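Local atomic coordinates of packaging enzyme P4 (Pseudomonas phage phi6, PDB entry 4BLO), a protein that hydrolyses nucleoside triphosphates and, as a hexameric RecA-like packaging motor, probably drives viral RNA into the phage capsid. Residues R65-F76 with V162-V173. Numbering follows the deposited sequence.
Sequences RPSVLLKDTAIF and VHISTLDEMLIV
Ile-75, Pro-66 and Phe-76 supply most of the apolar packing against helix 167-179. Ile-75 CD1 reaches both Ile-172 CG1 (3.7 Å) and Leu-171 CB, its side chain running antiparallel to that of Ile-172 and nearly perpendicular to that of Leu-171. Pro-66 CG lies 3.6 Å from Val-173 CG2; with chi1 at -171°, Val-173 places CG1 anti to its backbone N and turns CG2 onto the proline. The Phe-76 ring meets Leu-171 CD1 through CZ at 3.7 Å and Leu-167 CD2 through CE2 at 3.9 Å, while Ile-75 CG2 sits over the centre of one ring face.

The polar evidence is sparser. Ile-75 N donates to Asp-168 OD2 at 3.3 Å, a weak bond although its N-H...O angle is 156°. Glu-169 is held from its own segment: Thr-166 N donates to Glu-169 OE1 and Glu-169 N to Thr-166 OG1, a capping box at the helix start, and Ser-165 N and OG add two further bonds to OE1. Three donors on one oxygen fix the carboxylate, and Thr-73 CG2 lies 3.7 Å from Glu-169 OE2. At the other end, the Arg-65 guanidinium has His-163 O at its edge and near its plane, a contact with Arg-65 NE 3.6 Å from His-163 O, too long to be counted as a hydrogen bond; His-163 NE2 bonds to Asp-156.

This is structural packing in a P-loop NTPase fold. Segment 65-76 packs on the first turns of helix 167-179 and on Val-162 and His-163 of strand 161-163, outermost in the chain's main sheet beside strand 144-147. Helix 38-54 adds Ile-41 and Tyr-44, and a second subunit brings Gly-102 against Arg-65 and His-163.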
# COMPACT_ATOMS: atom_id res chain seq x y z
N ARG L 65 1.55 -17.06 36.29
CA ARG L 65 1.68 -16.17 35.13
C ARG L 65 3.16 -15.70 35.04
O ARG L 65 3.79 -15.48 36.09
CB ARG L 65 0.64 -15.03 35.15
CG ARG L 65 0.93 -13.88 36.10
CD ARG L 65 -0.30 -13.45 36.86
NE ARG L 65 -1.32 -12.83 36.02
CZ ARG L 65 -2.25 -12.00 36.49
NH1 ARG L 65 -2.27 -11.67 37.77
NH2 ARG L 65 -3.15 -11.47 35.66
N PRO L 66 3.77 -15.65 33.83
CA PRO L 66 5.22 -15.34 33.73
C PRO L 66 5.63 -13.99 34.29
O PRO L 66 6.73 -13.89 34.84
CB PRO L 66 5.49 -15.39 32.23
CG PRO L 66 4.42 -16.22 31.67
CD PRO L 66 3.21 -15.95 32.50
N SER L 67 4.75 -12.96 34.17
CA SER L 67 4.99 -11.59 34.67
C SER L 67 5.24 -11.55 36.19
O SER L 67 5.93 -10.66 36.68
CB SER L 67 3.82 -10.68 34.31
OG SER L 67 2.61 -11.13 34.88
N VAL L 68 4.69 -12.54 36.92
CA VAL L 68 4.79 -12.69 38.37
C VAL L 68 6.03 -13.53 38.74
O VAL L 68 6.74 -13.18 39.69
CB VAL L 68 3.45 -13.28 38.91
CG1 VAL L 68 3.64 -14.13 40.16
CG2 VAL L 68 2.43 -12.18 39.16
N LEU L 69 6.28 -14.63 37.98
CA LEU L 69 7.38 -15.57 38.27
C LEU L 69 8.75 -15.14 37.73
O LEU L 69 9.75 -15.44 38.37
CB LEU L 69 7.06 -16.98 37.73
CG LEU L 69 5.82 -17.69 38.29
CD1 LEU L 69 5.59 -18.98 37.59
CD2 LEU L 69 5.94 -17.97 39.79
N LEU L 70 8.80 -14.45 36.57
CA LEU L 70 10.07 -14.03 35.95
C LEU L 70 10.27 -12.51 36.00
O LEU L 70 9.30 -11.77 35.85
CB LEU L 70 10.14 -14.51 34.48
CG LEU L 70 9.82 -15.98 34.21
CD1 LEU L 70 9.27 -16.16 32.81
CD2 LEU L 70 11.02 -16.87 34.45
N LYS L 71 11.54 -12.05 36.18
CA LYS L 71 11.86 -10.61 36.22
C LYS L 71 11.68 -9.98 34.83
O LYS L 71 11.20 -8.85 34.72
CB LYS L 71 13.27 -10.35 36.77
CG LYS L 71 13.29 -10.15 38.28
CD LYS L 71 14.37 -9.16 38.72
CE LYS L 71 14.35 -8.89 40.20
NZ LYS L 71 15.41 -7.92 40.61
N ASP L 72 12.03 -10.75 33.77
CA ASP L 72 11.83 -10.38 32.38
C ASP L 72 11.18 -11.54 31.62
O ASP L 72 11.62 -12.69 31.72
CB ASP L 72 13.14 -9.92 31.71
CG ASP L 72 12.97 -9.40 30.28
OD1 ASP L 72 12.04 -8.62 30.04
OD2 ASP L 72 13.81 -9.77 29.41
N THR L 73 10.11 -11.22 30.88
CA THR L 73 9.25 -12.13 30.12
C THR L 73 9.67 -12.27 28.62
O THR L 73 8.98 -12.96 27.87
CB THR L 73 7.79 -11.64 30.22
OG1 THR L 73 7.74 -10.26 29.85
CG2 THR L 73 7.19 -11.80 31.62
N ALA L 74 10.78 -11.64 28.20
CA ALA L 74 11.25 -11.69 26.80
C ALA L 74 11.76 -13.08 26.40
O ALA L 74 12.53 -13.68 27.15
CB ALA L 74 12.32 -10.65 26.58
N ILE L 75 11.30 -13.61 25.24
CA ILE L 75 11.71 -14.90 24.69
C ILE L 75 12.52 -14.64 23.40
O ILE L 75 13.44 -15.40 23.08
CB ILE L 75 10.48 -15.84 24.46
CG1 ILE L 75 10.79 -17.31 24.83
CG2 ILE L 75 9.84 -15.73 23.06
CD1 ILE L 75 9.60 -18.30 24.67
N PHE L 76 12.18 -13.56 22.67
CA PHE L 76 12.84 -13.20 21.41
C PHE L 76 14.02 -12.28 21.68
O PHE L 76 13.88 -11.28 22.40
CB PHE L 76 11.84 -12.58 20.44
CG PHE L 76 10.73 -13.50 20.00
CD1 PHE L 76 11.00 -14.63 19.23
CD2 PHE L 76 9.41 -13.23 20.32
CE1 PHE L 76 9.98 -15.48 18.83
CE2 PHE L 76 8.38 -14.09 19.92
CZ PHE L 76 8.67 -15.20 19.17
N VAL L 162 -4.79 -18.44 33.18
CA VAL L 162 -3.52 -17.72 33.30
C VAL L 162 -3.57 -16.56 32.29
O VAL L 162 -3.62 -16.78 31.07
CB VAL L 162 -2.25 -18.62 33.20
CG1 VAL L 162 -2.37 -19.64 32.08
CG2 VAL L 162 -0.97 -17.81 33.09
N HIS L 163 -3.65 -15.32 32.81
CA HIS L 163 -3.78 -14.12 32.01
C HIS L 163 -2.44 -13.56 31.60
O HIS L 163 -1.64 -13.13 32.44
CB HIS L 163 -4.62 -13.06 32.74
CG HIS L 163 -6.02 -13.53 33.02
ND1 HIS L 163 -6.37 -14.07 34.25
CD2 HIS L 163 -7.09 -13.57 32.19
CE1 HIS L 163 -7.65 -14.40 34.14
NE2 HIS L 163 -8.13 -14.11 32.92
N ILE L 164 -2.19 -13.59 30.28
CA ILE L 164 -0.97 -13.07 29.66
C ILE L 164 -1.30 -11.76 28.88
O ILE L 164 -2.48 -11.40 28.72
CB ILE L 164 -0.27 -14.13 28.77
CG1 ILE L 164 -1.14 -14.54 27.56
CG2 ILE L 164 0.17 -15.36 29.59
CD1 ILE L 164 -0.40 -14.79 26.35
N SER L 165 -0.24 -11.07 28.42
CA SER L 165 -0.31 -9.81 27.68
C SER L 165 0.50 -9.86 26.38
O SER L 165 0.10 -9.20 25.43
CB SER L 165 0.17 -8.66 28.55
OG SER L 165 1.56 -8.71 28.82
N THR L 166 1.65 -10.60 26.35
CA THR L 166 2.55 -10.67 25.18
C THR L 166 2.61 -12.06 24.53
O THR L 166 2.24 -13.06 25.15
CB THR L 166 3.99 -10.19 25.53
OG1 THR L 166 4.76 -11.24 26.14
CG2 THR L 166 4.02 -8.93 26.39
N LEU L 167 3.13 -12.12 23.28
CA LEU L 167 3.34 -13.36 22.51
C LEU L 167 4.44 -14.20 23.18
O LEU L 167 4.34 -15.43 23.21
CB LEU L 167 3.71 -13.05 21.04
CG LEU L 167 4.10 -14.25 20.15
CD1 LEU L 167 2.94 -15.22 19.96
CD2 LEU L 167 4.64 -13.80 18.82
N ASP L 168 5.47 -13.52 23.75
CA ASP L 168 6.58 -14.13 24.49
C ASP L 168 6.02 -14.96 25.64
O ASP L 168 6.39 -16.13 25.78
CB ASP L 168 7.54 -13.05 25.02
CG ASP L 168 8.33 -12.27 23.99
OD1 ASP L 168 8.20 -12.57 22.80
OD2 ASP L 168 9.06 -11.35 24.38
N GLU L 169 5.09 -14.37 26.44
CA GLU L 169 4.41 -15.01 27.56
C GLU L 169 3.63 -16.25 27.10
O GLU L 169 3.71 -17.28 27.76
CB GLU L 169 3.47 -14.03 28.28
CG GLU L 169 4.17 -12.99 29.14
CD GLU L 169 3.34 -11.81 29.59
OE1 GLU L 169 2.14 -11.76 29.25
OE2 GLU L 169 3.90 -10.91 30.26
N MET L 170 2.91 -16.16 25.95
CA MET L 170 2.14 -17.28 25.42
C MET L 170 3.02 -18.50 25.16
O MET L 170 2.70 -19.59 25.61
CB MET L 170 1.39 -16.90 24.14
CG MET L 170 0.30 -17.89 23.79
SD MET L 170 0.01 -17.98 22.02
CE MET L 170 1.45 -18.95 21.49
N LEU L 171 4.14 -18.29 24.44
CA LEU L 171 5.09 -19.34 24.11
C LEU L 171 5.76 -19.91 25.36
O LEU L 171 5.93 -21.13 25.42
CB LEU L 171 6.13 -18.84 23.10
CG LEU L 171 5.59 -18.44 21.71
CD1 LEU L 171 6.61 -17.64 20.95
CD2 LEU L 171 5.18 -19.66 20.91
N ILE L 172 6.08 -19.07 26.36
CA ILE L 172 6.69 -19.50 27.62
C ILE L 172 5.79 -20.53 28.31
O ILE L 172 6.26 -21.61 28.66
CB ILE L 172 6.99 -18.28 28.55
CG1 ILE L 172 8.23 -17.52 28.07
CG2 ILE L 172 7.17 -18.71 30.00
CD1 ILE L 172 8.38 -16.15 28.67
N VAL L 173 4.50 -20.19 28.49
CA VAL L 173 3.53 -21.05 29.17
C VAL L 173 3.23 -22.29 28.31
O VAL L 173 3.20 -23.39 28.86
CB VAL L 173 2.23 -20.29 29.56
CG1 VAL L 173 1.34 -21.15 30.45
CG2 VAL L 173 2.55 -18.97 30.26